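Local coordinates for protein putrescine aminotransferase (Halomonas elongata DSM 2581, PDB 6GWI) that probably transfers amino groups from amines such as putrescine to carbonyl acceptors, using bound pyridoxal-5'-phosphate as a class-III (fold type I) aminotransferase, at residues His179-Tyr184 with Gln199-Ala204; Glu195-Thr200 with Met233-Tyr238; Trp358-Asp363 with Leu438-Leu443; Met376-Leu381 with Gly416-Ile421. All coordinates share one frame; numbering follows the deposited sequence.

Contact 1: His179-Tyr184 with Gln199-Ala204; sequences HIRQPY and QTCAEA
Ile180 meets Ala204 where strand 177-180, an outermost strand of the four-stranded parallel sheet, gives way to a loop lying against helix 194-212, a strand-loop-helix packing inside the PLP-binding fold of a class-III aminotransferase. The methyl CG2 of Ile180 comes within 3.7 Å of Ala204 O, while its CB stands 4.3 Å from Ala204 CB; a beta-branched residue, common in strands, presents its methyl CG2 to the helix backbone, and an alanine lets the helix come close. Next, Arg181 bends at chi3 (-57°) and lays its aliphatic part over the helix. Its CG sits 3.8 Å from Ala204 CB, NE lies 3.8 Å from Cys201 SG, and the guanidinium reaches on so that NH1 approaches Thr200 CG2 at 3.5 Å, the two side chains crossing obliquely. No direct hydrogen bond joins the segments; instead a water donates to both Arg181 O and Cys201 O, bridging loop and helix backbones. Gln182 turns its CB away from the helix and its amide bonds to Glu188, Gln226 and Asn148, but its backbone O lies 3.7 Å from Cys201 SG. Pro183, the centre of an inverse gamma turn, brings the chain round Cys201, a small apolar side chain that packs against the turn, its CB 4.2 Å from Pro183 CB. There the thiol sulfur, Cys201 SG, lies 3.9 Å from Pro183 CA.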
loop_
_atom_site.group_PDB
_atom_site.type_symbol
_atom_site.label_atom_id
_atom_site.label_comp_id
_atom_site.label_asym_id
_atom_site.label_seq_id
_atom_site.Cartn_x
_atom_site.Cartn_y
_atom_site.Cartn_z
ATOM N N HIS B 179 -20.549 1.203 -12.946
ATOM C CA HIS B 179 -19.732 2.061 -13.797
ATOM C C HIS B 179 -20.574 2.729 -14.872
ATOM O O HIS B 179 -21.331 2.060 -15.580
ATOM C CB HIS B 179 -18.590 1.257 -14.427
ATOM C CG HIS B 179 -17.611 0.742 -13.423
ATOM N ND1 HIS B 179 -17.719 -0.504 -12.845
ATOM C CD2 HIS B 179 -16.521 1.321 -12.869
ATOM C CE1 HIS B 179 -16.728 -0.676 -11.988
ATOM N NE2 HIS B 179 -15.986 0.417 -11.984
ATOM N N ILE B 180 -20.443 4.048 -14.976
ATOM C CA ILE B 180 -21.125 4.827 -15.997
ATOM C C ILE B 180 -20.100 5.268 -17.040
ATOM O O ILE B 180 -18.892 5.102 -16.871
ATOM C CB ILE B 180 -21.867 6.043 -15.403
ATOM C CG1 ILE B 180 -20.871 6.993 -14.733
ATOM C CG2 ILE B 180 -22.922 5.578 -14.411
ATOM C CD1 ILE B 180 -21.487 8.260 -14.183
ATOM N N ARG B 181 -20.600 5.848 -18.127
ATOM C CA ARG B 181 -19.755 6.255 -19.238
ATOM C C ARG B 181 -18.831 7.400 -18.830
ATOM O O ARG B 181 -19.102 8.153 -17.890
ATOM C CB ARG B 181 -20.621 6.678 -20.424
ATOM C CG ARG B 181 -21.479 7.903 -20.136
ATOM C CD ARG B 181 -22.482 8.159 -21.248
ATOM N NE ARG B 181 -21.848 8.320 -22.551
ATOM C CZ ARG B 181 -22.516 8.477 -23.690
ATOM N NH1 ARG B 181 -23.842 8.492 -23.685
ATOM N NH2 ARG B 181 -21.860 8.617 -24.832
ATOM N N GLN B 182 -17.703 7.530 -19.574
ATOM C CA GLN B 182 -16.681 8.523 -19.276
ATOM C C GLN B 182 -16.867 9.769 -20.135
ATOM O O GLN B 182 -17.277 9.675 -21.296
ATOM C CB GLN B 182 -15.282 7.947 -19.523
ATOM C CG GLN B 182 -15.081 7.416 -20.936
ATOM C CD GLN B 182 -13.630 7.107 -21.257
ATOM O OE1 GLN B 182 -12.715 7.545 -20.556
ATOM N NE2 GLN B 182 -13.413 6.368 -22.337
ATOM N N PRO B 183 -16.554 10.962 -19.611
ATOM C CA PRO B 183 -16.721 12.194 -20.410
ATOM C C PRO B 183 -15.575 12.426 -21.395
ATOM O O PRO B 183 -14.899 13.459 -21.381
ATOM C CB PRO B 183 -16.802 13.276 -19.324
ATOM C CG PRO B 183 -15.948 12.751 -18.212
ATOM C CD PRO B 183 -16.141 11.250 -18.221
ATOM N N TYR B 184 -15.371 11.458 -22.291
ATOM C CA TYR B 184 -14.287 11.488 -23.277
ATOM C C TYR B 184 -14.855 11.912 -24.626
ATOM O O TYR B 184 -15.277 11.080 -25.430
ATOM C CB TYR B 184 -13.626 10.116 -23.363
ATOM C CG TYR B 184 -12.447 10.015 -24.306
ATOM C CD1 TYR B 184 -11.748 11.145 -24.717
ATOM C CD2 TYR B 184 -12.021 8.777 -24.772
ATOM C CE1 TYR B 184 -10.664 11.041 -25.571
ATOM C CE2 TYR B 184 -10.943 8.665 -25.623
ATOM C CZ TYR B 184 -10.269 9.796 -26.019
ATOM O OH TYR B 184 -9.192 9.669 -26.866
ATOM N N GLN B 199 -23.203 17.137 -20.731
ATOM C CA GLN B 199 -24.458 16.995 -20.003
ATOM C C GLN B 199 -24.997 15.574 -20.103
ATOM O O GLN B 199 -25.549 15.046 -19.130
ATOM C CB GLN B 199 -25.467 18.014 -20.531
ATOM C CG GLN B 199 -25.020 19.452 -20.297
ATOM C CD GLN B 199 -25.872 20.471 -21.020
ATOM O OE1 GLN B 199 -26.509 20.165 -22.027
ATOM N NE2 GLN B 199 -25.888 21.695 -20.507
ATOM N N THR B 200 -24.832 14.930 -21.260
ATOM C CA THR B 200 -25.228 13.532 -21.392
ATOM C C THR B 200 -24.468 12.652 -20.404
ATOM O O THR B 200 -25.054 11.800 -19.730
ATOM C CB THR B 200 -24.981 13.057 -22.824
ATOM O OG1 THR B 200 -25.789 13.819 -23.727
ATOM C CG2 THR B 200 -25.309 11.578 -22.976
ATOM N N CYS B 201 -23.154 12.858 -20.294
ATOM C CA CYS B 201 -22.354 12.028 -19.399
ATOM C C CYS B 201 -22.683 12.295 -17.936
ATOM O O CYS B 201 -22.590 11.380 -17.109
ATOM C CB CYS B 201 -20.874 12.249 -19.696
ATOM S SG CYS B 201 -20.425 11.646 -21.340
ATOM N N ALA B 202 -23.060 13.530 -17.593
ATOM C CA ALA B 202 -23.563 13.806 -16.250
ATOM C C ALA B 202 -24.917 13.142 -16.022
ATOM O O ALA B 202 -25.185 12.626 -14.931
ATOM C CB ALA B 202 -23.664 15.314 -16.021
ATOM N N GLU B 203 -25.796 13.167 -17.030
ATOM C CA GLU B 203 -27.096 12.520 -16.886
ATOM C C GLU B 203 -26.953 11.014 -16.713
ATOM O O GLU B 203 -27.821 10.375 -16.108
ATOM C CB GLU B 203 -27.982 12.838 -18.092
ATOM C CG GLU B 203 -29.371 12.199 -18.042
ATOM C CD GLU B 203 -30.106 12.453 -16.733
ATOM O OE1 GLU B 203 -29.849 13.492 -16.088
ATOM O OE2 GLU B 203 -30.946 11.611 -16.350
ATOM N N ALA B 204 -25.870 10.431 -17.236
ATOM C CA ALA B 204 -25.628 9.006 -17.037
ATOM C C ALA B 204 -25.519 8.663 -15.559
ATOM O O ALA B 204 -25.925 7.571 -15.146
ATOM C CB ALA B 204 -24.356 8.578 -17.771
HETATM O O HOH W 1 -20.005 10.471 -16.411
#

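Contact 2: Glu195-Thr200 with Met233-Tyr238; sequences EAFGQT and MPPESY
Phe197 and Tyr238 both offer a ring edge across the contact: Pro235 CG approaches Phe197 CD2 at 4.1 Å near the plane of the phenyl ring, and Gly198 O lies close to the plane of the Tyr238 ring, 3.4 Å from Tyr238 CD1. Arg181 NH2, from the loop after strand 177-180, also comes up beside the rim of the phenyl ring, near CE1. The motif is a loop-on-helix packing, in which the turn leading into helix 238-248 presses on helix 194-212 within the PLP-binding part of the fold. Glycine allows the close approach. Gly198 and Tyr238 have CA atoms only 4.2 Å apart; Gly198 has no side chain, and the space a CB would need is taken by Ser237 OG. Pro235 adds a compact ring, its CG 3.9 Å from Gly198 N. The phenolic end of Tyr238 leads away to a hydrogen bond with Arg146. Ser237 supplies the polar tie. Its OG stands between the backbone N and the carbonyl carbon (chi1 64°), facing the helix, where it passes 3.3 Å from Gly198 CA. Glu195 O serves two donors, the helical amide Gln199 N and the serine hydroxyl. The hydroxyl meets it in the carbonyl plane, on a lone pair, with a C=O...OG angle of 117° and Ser237 OG 2.7 Å from Glu195 O.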
loop_
_atom_site.group_PDB
_atom_site.type_symbol
_atom_site.label_atom_id
_atom_site.label_comp_id
_atom_site.label_asym_id
_atom_site.label_seq_id
_atom_site.Cartn_x
_atom_site.Cartn_y
_atom_site.Cartn_z
ATOM N N GLU B 195 -20.470 20.654 -25.272
ATOM C CA GLU B 195 -21.391 21.048 -24.209
ATOM C C GLU B 195 -22.484 20.003 -24.016
ATOM O O GLU B 195 -22.750 19.569 -22.888
ATOM C CB GLU B 195 -21.999 22.420 -24.514
ATOM C CG GLU B 195 -23.077 22.848 -23.523
ATOM C CD GLU B 195 -23.483 24.303 -23.675
ATOM O OE1 GLU B 195 -22.785 25.048 -24.396
ATOM O OE2 GLU B 195 -24.505 24.703 -23.078
ATOM N N ALA B 196 -23.144 19.596 -25.105
ATOM C CA ALA B 196 -24.203 18.598 -24.996
ATOM C C ALA B 196 -23.656 17.264 -24.504
ATOM O O ALA B 196 -24.303 16.573 -23.708
ATOM C CB ALA B 196 -24.902 18.417 -26.343
ATOM N N PHE B 197 -22.465 16.883 -24.969
ATOM C CA PHE B 197 -21.870 15.625 -24.531
ATOM C C PHE B 197 -21.619 15.629 -23.029
ATOM O O PHE B 197 -21.923 14.649 -22.338
ATOM C CB PHE B 197 -20.570 15.375 -25.288
ATOM C CG PHE B 197 -19.924 14.060 -24.964
ATOM C CD1 PHE B 197 -20.540 12.872 -25.315
ATOM C CD2 PHE B 197 -18.704 14.012 -24.316
ATOM C CE1 PHE B 197 -19.951 11.660 -25.027
ATOM C CE2 PHE B 197 -18.110 12.799 -24.023
ATOM C CZ PHE B 197 -18.734 11.623 -24.380
ATOM N N GLY B 198 -21.064 16.723 -22.504
ATOM C CA GLY B 198 -20.821 16.797 -21.073
ATOM C C GLY B 198 -22.083 16.591 -20.259
ATOM O O GLY B 198 -22.062 15.931 -19.218
ATOM N N GLN B 199 -23.203 17.137 -20.731
ATOM C CA GLN B 199 -24.458 16.995 -20.003
ATOM C C GLN B 199 -24.997 15.574 -20.103
ATOM O O GLN B 199 -25.549 15.046 -19.130
ATOM C CB GLN B 199 -25.467 18.014 -20.531
ATOM C CG GLN B 199 -25.020 19.452 -20.297
ATOM C CD GLN B 199 -25.872 20.471 -21.020
ATOM O OE1 GLN B 199 -26.509 20.165 -22.027
ATOM N NE2 GLN B 199 -25.888 21.695 -20.507
ATOM N N THR B 200 -24.832 14.930 -21.260
ATOM C CA THR B 200 -25.228 13.532 -21.392
ATOM C C THR B 200 -24.468 12.652 -20.404
ATOM O O THR B 200 -25.054 11.800 -19.730
ATOM C CB THR B 200 -24.981 13.057 -22.824
ATOM O OG1 THR B 200 -25.789 13.819 -23.727
ATOM C CG2 THR B 200 -25.309 11.578 -22.976
ATOM N N MET B 233 -9.573 15.461 -20.196
ATOM C CA MET B 233 -10.286 16.561 -19.560
ATOM C C MET B 233 -11.733 16.565 -20.038
ATOM O O MET B 233 -11.979 16.483 -21.246
ATOM C CB MET B 233 -9.618 17.892 -19.883
ATOM C CG MET B 233 -8.156 17.951 -19.476
ATOM S SD MET B 233 -7.044 17.999 -20.891
ATOM C CE MET B 233 -5.489 17.541 -20.126
ATOM N N PRO B 234 -12.709 16.649 -19.139
ATOM C CA PRO B 234 -14.106 16.612 -19.568
ATOM C C PRO B 234 -14.519 17.938 -20.177
ATOM O O PRO B 234 -13.833 18.955 -19.995
ATOM C CB PRO B 234 -14.867 16.335 -18.264
ATOM C CG PRO B 234 -14.026 16.978 -17.219
ATOM C CD PRO B 234 -12.591 16.813 -17.675
ATOM N N PRO B 235 -15.613 17.962 -20.936
ATOM C CA PRO B 235 -16.172 19.250 -21.364
ATOM C C PRO B 235 -16.471 20.134 -20.162
ATOM O O PRO B 235 -16.714 19.653 -19.053
ATOM C CB PRO B 235 -17.452 18.860 -22.112
ATOM C CG PRO B 235 -17.251 17.439 -22.522
ATOM C CD PRO B 235 -16.351 16.813 -21.493
ATOM N N GLU B 236 -16.437 21.448 -20.393
ATOM C CA GLU B 236 -16.677 22.398 -19.313
ATOM C C GLU B 236 -18.077 22.265 -18.732
ATOM O O GLU B 236 -18.305 22.686 -17.591
ATOM C CB GLU B 236 -16.440 23.824 -19.811
ATOM C CG GLU B 236 -14.986 24.106 -20.166
ATOM C CD GLU B 236 -14.770 25.502 -20.718
ATOM O OE1 GLU B 236 -15.714 26.318 -20.669
ATOM O OE2 GLU B 236 -13.651 25.781 -21.201
ATOM N N SER B 237 -19.016 21.691 -19.485
ATOM C CA SER B 237 -20.377 21.475 -19.013
ATOM C C SER B 237 -20.500 20.291 -18.063
ATOM O O SER B 237 -21.522 20.167 -17.380
ATOM C CB SER B 237 -21.310 21.257 -20.207
ATOM O OG SER B 237 -20.964 20.070 -20.902
ATOM N N TYR B 238 -19.491 19.421 -18.000
ATOM C CA TYR B 238 -19.659 18.143 -17.318
ATOM C C TYR B 238 -19.809 18.328 -15.812
ATOM O O TYR B 238 -20.814 17.915 -15.222
ATOM C CB TYR B 238 -18.481 17.222 -17.641
ATOM C CG TYR B 238 -18.529 15.895 -16.915
ATOM C CD1 TYR B 238 -19.451 14.919 -17.271
ATOM C CD2 TYR B 238 -17.645 15.617 -15.879
ATOM C CE1 TYR B 238 -19.494 13.703 -16.610
ATOM C CE2 TYR B 238 -17.678 14.403 -15.214
ATOM C CZ TYR B 238 -18.604 13.451 -15.582
ATOM O OH TYR B 238 -18.634 12.246 -14.918
#

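Contact 3: Trp358-Asp363 with Leu438-Leu443; sequences WASLVD and LARRAL
Leu361 packs against Arg440, Ala439 and Leu443 where the type I beta turn from Ala359 to Val362 meets helix 429-450; the turn packs on the helix beside the four-stranded antiparallel sheet. The tight part lies between Leu361, Ser360 and Arg440. The arginine's CG is anti to the backbone N (chi1 -173°), and further out chi3 turns NE aside. Its guanidinium lies against the turn, with Leu361 CD2 over one face, 3.5 Å above the plane and offset toward the rim, so that CD2 is 3.6 Å from Arg440 NH2. At the edge of the same flat group Arg440 NH2 donates to Ser360 O, 2.9 Å away and nearly straight at 167°, with the donor above the carbonyl plane. Arginine suits the place because its flat guanidinium can take a leucine methyl on its face while its N-H groups bond in plane at the edge. Behind this comes more distant buried packing. Leu361 CD2 lies 4.1 Å from Leu443 CD1, and Leu361 CD1 is 4.4 Å from Ala439 CB while also standing over one face of the Trp358 ring, 3.8 Å above its plane. A branched leucine suits such a wedge, since its two methyls serve different neighbours. Trp358, Leu361 and Leu443 all continue onto Leu379 of strand 376-381, so the cluster joins both helices to the sheet. The loose side is the exposed one, at Asp363. Its carboxylate is turned 51° from the guanidinium plane and makes only a long salt bridge, 3.8 Å from Asp363 OD2 to Arg440 NH1.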
loop_
_atom_site.group_PDB
_atom_site.type_symbol
_atom_site.label_atom_id
_atom_site.label_comp_id
_atom_site.label_asym_id
_atom_site.label_seq_id
_atom_site.Cartn_x
_atom_site.Cartn_y
_atom_site.Cartn_z
ATOM N N TRP B 358 2.169 23.546 -27.052
ATOM C CA TRP B 358 1.480 22.295 -27.354
ATOM C C TRP B 358 0.538 22.455 -28.541
ATOM O O TRP B 358 0.426 21.553 -29.380
ATOM C CB TRP B 358 0.708 21.838 -26.118
ATOM C CG TRP B 358 0.355 20.384 -26.059
ATOM C CD1 TRP B 358 -0.900 19.851 -25.984
ATOM C CD2 TRP B 358 1.264 19.277 -26.024
ATOM N NE1 TRP B 358 -0.829 18.481 -25.916
ATOM C CE2 TRP B 358 0.488 18.103 -25.939
ATOM C CE3 TRP B 358 2.656 19.161 -26.061
ATOM C CZ2 TRP B 358 1.057 16.834 -25.891
ATOM C CZ3 TRP B 358 3.219 17.899 -26.019
ATOM C CH2 TRP B 358 2.421 16.752 -25.935
ATOM N N ALA B 359 -0.157 23.595 -28.623
ATOM C CA ALA B 359 -1.104 23.831 -29.704
ATOM C C ALA B 359 -0.429 23.963 -31.063
ATOM O O ALA B 359 -1.108 23.849 -32.089
ATOM C CB ALA B 359 -1.927 25.089 -29.420
ATOM N N SER B 360 0.880 24.212 -31.100
ATOM C CA SER B 360 1.584 24.254 -32.374
ATOM C C SER B 360 1.672 22.883 -33.032
ATOM O O SER B 360 2.109 22.796 -34.186
ATOM C CB SER B 360 2.990 24.825 -32.180
ATOM O OG SER B 360 3.883 23.840 -31.691
ATOM N N LEU B 361 1.271 21.820 -32.336
ATOM C CA LEU B 361 1.290 20.472 -32.886
ATOM C C LEU B 361 -0.018 20.079 -33.568
ATOM O O LEU B 361 -0.086 18.993 -34.152
ATOM C CB LEU B 361 1.606 19.457 -31.782
ATOM C CG LEU B 361 2.993 19.551 -31.147
ATOM C CD1 LEU B 361 3.074 18.689 -29.896
ATOM C CD2 LEU B 361 4.069 19.142 -32.144
ATOM N N VAL B 362 -1.050 20.928 -33.517
ATOM C CA VAL B 362 -2.347 20.544 -34.066
ATOM C C VAL B 362 -2.297 20.456 -35.586
ATOM O O VAL B 362 -3.090 19.728 -36.197
ATOM C CB VAL B 362 -3.444 21.524 -33.608
ATOM C CG1 VAL B 362 -3.489 21.606 -32.090
ATOM C CG2 VAL B 362 -3.227 22.905 -34.222
ATOM N N ASP B 363 -1.390 21.191 -36.223
ATOM C CA ASP B 363 -1.272 21.176 -37.675
ATOM C C ASP B 363 -0.391 20.043 -38.191
ATOM O O ASP B 363 -0.147 19.970 -39.399
ATOM C CB ASP B 363 -0.743 22.527 -38.180
ATOM C CG ASP B 363 0.565 22.932 -37.526
ATOM O OD1 ASP B 363 0.807 24.151 -37.399
ATOM O OD2 ASP B 363 1.334 22.041 -37.108
ATOM N N LEU B 438 11.024 17.575 -29.579
ATOM C CA LEU B 438 11.254 16.136 -29.627
ATOM C C LEU B 438 9.970 15.394 -29.970
ATOM O O LEU B 438 9.992 14.408 -30.717
ATOM C CB LEU B 438 11.808 15.646 -28.291
ATOM C CG LEU B 438 13.222 16.088 -27.921
ATOM C CD1 LEU B 438 13.517 15.728 -26.475
ATOM C CD2 LEU B 438 14.235 15.443 -28.852
ATOM N N ALA B 439 8.839 15.857 -29.435
ATOM C CA ALA B 439 7.554 15.266 -29.788
ATOM C C ALA B 439 7.310 15.344 -31.289
ATOM O O ALA B 439 6.947 14.347 -31.926
ATOM C CB ALA B 439 6.433 15.970 -29.021
ATOM N N ARG B 440 7.530 16.523 -31.881
ATOM C CA ARG B 440 7.275 16.691 -33.306
ATOM C C ARG B 440 8.180 15.786 -34.131
ATOM O O ARG B 440 7.742 15.189 -35.122
ATOM C CB ARG B 440 7.495 18.148 -33.709
ATOM C CG ARG B 440 7.088 18.464 -35.139
ATOM C CD ARG B 440 7.348 19.923 -35.479
ATOM N NE ARG B 440 6.643 20.849 -34.596
ATOM C CZ ARG B 440 5.413 21.312 -34.789
ATOM N NH1 ARG B 440 4.703 20.939 -35.847
ATOM N NH2 ARG B 440 4.891 22.156 -33.910
ATOM N N ARG B 441 9.450 15.670 -33.734
ATOM C CA ARG B 441 10.371 14.781 -34.432
ATOM C C ARG B 441 9.865 13.345 -34.409
ATOM O O ARG B 441 9.888 12.654 -35.434
ATOM C CB ARG B 441 11.759 14.883 -33.796
ATOM C CG ARG B 441 12.874 14.204 -34.574
ATOM C CD ARG B 441 14.237 14.609 -34.022
ATOM N NE ARG B 441 14.399 16.062 -33.990
ATOM C CZ ARG B 441 15.272 16.709 -33.223
ATOM N NH1 ARG B 441 16.076 16.039 -32.406
ATOM N NH2 ARG B 441 15.336 18.032 -33.269
ATOM N N ALA B 442 9.385 12.883 -33.251
ATOM C CA ALA B 442 8.841 11.533 -33.159
ATOM C C ALA B 442 7.551 11.407 -33.960
ATOM O O ALA B 442 7.300 10.369 -34.584
ATOM C CB ALA B 442 8.601 11.166 -31.695
ATOM N N LEU B 443 6.719 12.450 -33.952
ATOM C CA LEU B 443 5.505 12.421 -34.759
ATOM C C LEU B 443 5.846 12.348 -36.241
ATOM O O LEU B 443 5.231 11.581 -36.991
ATOM C CB LEU B 443 4.648 13.649 -34.463
ATOM C CG LEU B 443 3.978 13.718 -33.090
ATOM C CD1 LEU B 443 3.430 15.119 -32.869
ATOM C CD2 LEU B 443 2.874 12.685 -32.965
#

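Contact 4: Met376-Leu381 with Gly416-Ile421; sequences MGALEL and GDTMII
Glu380 OE1 accepts the hydroxyl of Thr418 at 2.8 Å, measured to OG1, and also pairs with Arg390 in a salt bridge. Thr418 meets it on the syn side of the carboxylate, 29° out of its plane; the bend at chi2 (-69°) folds the glutamate's CD back toward the neighbouring strand. The other oxygen, OE2, binds Arg371 and the hydroxyl of Tyr184, so this buried carboxylate is held on both oxygens, and the two arginines probably stabilise its charge. The two strands form an antiparallel ladder. Gly377 with Ile421 and Leu379 with Met419 are hydrogen-bonded pairs, the latter with 2.9 Å from Leu379 N to Met419 O; Ala378 with Ile420 and Glu380 with Thr418 are non-hydrogen-bonded pairs. Glycine suits position 377 because a CB there would crowd Ile421 CG1. At the strand's end Leu381 N reaches Asp417 O at 3.1 Å, and Leu381 CD1 rests 4.0 Å from Met419 SD. These are the two central strands of the four-stranded sheet, between strands 367-373 and 413-415. Leu379 and Ile421 face Trp358 of helix 342-359, Leu381 and Met419 touch Cys401 of helix 397-407, and Glu380 and Thr418 meet Tyr184 on the other face.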
loop_
_atom_site.group_PDB
_atom_site.type_symbol
_atom_site.label_atom_id
_atom_site.label_comp_id
_atom_site.label_asym_id
_atom_site.label_seq_id
_atom_site.Cartn_x
_atom_site.Cartn_y
_atom_site.Cartn_z
ATOM N N MET B 376 -0.620 18.958 -17.641
ATOM C CA MET B 376 -1.060 17.685 -18.196
ATOM C C MET B 376 -1.491 17.947 -19.631
ATOM O O MET B 376 -2.247 18.889 -19.886
ATOM C CB MET B 376 -2.221 17.083 -17.398
ATOM C CG MET B 376 -2.673 15.705 -17.890
ATOM S SD MET B 376 -4.148 15.067 -17.058
ATOM C CE MET B 376 -3.645 15.125 -15.340
ATOM N N GLY B 377 -1.018 17.123 -20.561
ATOM C CA GLY B 377 -1.338 17.315 -21.960
ATOM C C GLY B 377 -1.512 15.986 -22.663
ATOM O O GLY B 377 -1.035 14.945 -22.207
ATOM N N ALA B 378 -2.216 16.043 -23.792
ATOM C CA ALA B 378 -2.461 14.850 -24.588
ATOM C C ALA B 378 -2.568 15.214 -26.061
ATOM O O ALA B 378 -2.972 16.324 -26.416
ATOM C CB ALA B 378 -3.736 14.130 -24.135
ATOM N N LEU B 379 -2.192 14.259 -26.911
ATOM C CA LEU B 379 -2.402 14.334 -28.348
ATOM C C LEU B 379 -3.214 13.130 -28.807
ATOM O O LEU B 379 -3.050 12.023 -28.281
ATOM C CB LEU B 379 -1.083 14.349 -29.127
ATOM C CG LEU B 379 -0.010 15.372 -28.763
ATOM C CD1 LEU B 379 1.274 15.046 -29.513
ATOM C CD2 LEU B 379 -0.471 16.790 -29.072
ATOM N N GLU B 380 -4.085 13.348 -29.788
ATOM C CA GLU B 380 -4.875 12.283 -30.400
ATOM C C GLU B 380 -4.305 12.035 -31.792
ATOM O O GLU B 380 -4.375 12.911 -32.662
ATOM C CB GLU B 380 -6.353 12.659 -30.469
ATOM C CG GLU B 380 -7.017 12.915 -29.120
ATOM C CD GLU B 380 -7.176 11.656 -28.285
ATOM O OE1 GLU B 380 -6.699 10.584 -28.709
ATOM O OE2 GLU B 380 -7.788 11.739 -27.201
ATOM N N LEU B 381 -3.740 10.850 -32.002
ATOM C CA LEU B 381 -3.204 10.486 -33.306
ATOM C C LEU B 381 -4.326 9.945 -34.185
ATOM O O LEU B 381 -5.117 9.102 -33.748
ATOM C CB LEU B 381 -2.090 9.453 -33.154
ATOM C CG LEU B 381 -0.938 9.828 -32.215
ATOM C CD1 LEU B 381 0.165 8.777 -32.280
ATOM C CD2 LEU B 381 -0.379 11.210 -32.525
ATOM N N GLY B 416 -3.478 3.595 -25.850
ATOM C CA GLY B 416 -3.927 3.351 -27.210
ATOM C C GLY B 416 -3.213 4.303 -28.153
ATOM O O GLY B 416 -1.978 4.336 -28.223
ATOM N N ASP B 417 -3.988 5.116 -28.872
ATOM C CA ASP B 417 -3.446 6.099 -29.802
ATOM C C ASP B 417 -3.504 7.518 -29.241
ATOM O O ASP B 417 -3.549 8.490 -30.002
ATOM C CB ASP B 417 -4.186 6.018 -31.138
ATOM C CG ASP B 417 -3.770 4.812 -31.970
ATOM O OD1 ASP B 417 -2.799 4.122 -31.592
ATOM O OD2 ASP B 417 -4.417 4.553 -33.006
ATOM N N THR B 418 -3.512 7.649 -27.917
ATOM C CA THR B 418 -3.440 8.934 -27.233
ATOM C C THR B 418 -2.066 9.070 -26.587
ATOM O O THR B 418 -1.668 8.214 -25.792
ATOM C CB THR B 418 -4.536 9.056 -26.172
ATOM O OG1 THR B 418 -5.815 8.822 -26.774
ATOM C CG2 THR B 418 -4.516 10.439 -25.525
ATOM N N MET B 419 -1.344 10.130 -26.935
ATOM C CA MET B 419 -0.078 10.450 -26.287
ATOM C C MET B 419 -0.350 11.358 -25.093
ATOM O O MET B 419 -1.249 12.200 -25.143
ATOM C CB MET B 419 0.871 11.138 -27.269
ATOM C CG MET B 419 1.020 10.422 -28.611
ATOM S SD MET B 419 1.459 8.677 -28.479
ATOM C CE MET B 419 3.056 8.772 -27.673
ATOM N N ILE B 420 0.410 11.172 -24.011
ATOM C CA ILE B 420 0.189 11.916 -22.776
ATOM C C ILE B 420 1.521 12.383 -22.203
ATOM O O ILE B 420 2.543 11.698 -22.315
ATOM C CB ILE B 420 -0.583 11.076 -21.726
ATOM C CG1 ILE B 420 0.194 9.801 -21.381
ATOM C CG2 ILE B 420 -1.981 10.737 -22.234
ATOM C CD1 ILE B 420 -0.404 9.003 -20.241
ATOM N N ILE B 421 1.500 13.559 -21.572
ATOM C CA ILE B 421 2.655 14.082 -20.856
ATOM C C ILE B 421 2.191 14.612 -19.506
ATOM O O ILE B 421 1.041 15.030 -19.341
ATOM C CB ILE B 421 3.394 15.193 -21.639
ATOM C CG1 ILE B 421 2.446 16.344 -21.982
ATOM C CG2 ILE B 421 4.021 14.621 -22.901
ATOM C CD1 ILE B 421 3.161 17.622 -22.355
#

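From the N terminus, contact 1 closes first, a short loop from strand 177-180 back to helix 194-212. Contact 2 starts on that same helix, sharing Gln199 and Thr200, and closes a longer loop that passes through strand 217-222 and ends at the start of helix 238-248; together the two fasten the helix to the parallel-sheet part of the fold. Much later, contact 3 joins helix 342-359 to helix 429-450, and within its span lies contact 4, which pairs the central antiparallel strands. Trp358 and Leu443 join contacts 3 and 4. The two regions meet through Tyr184 with Glu380 and through Met233 with Met376.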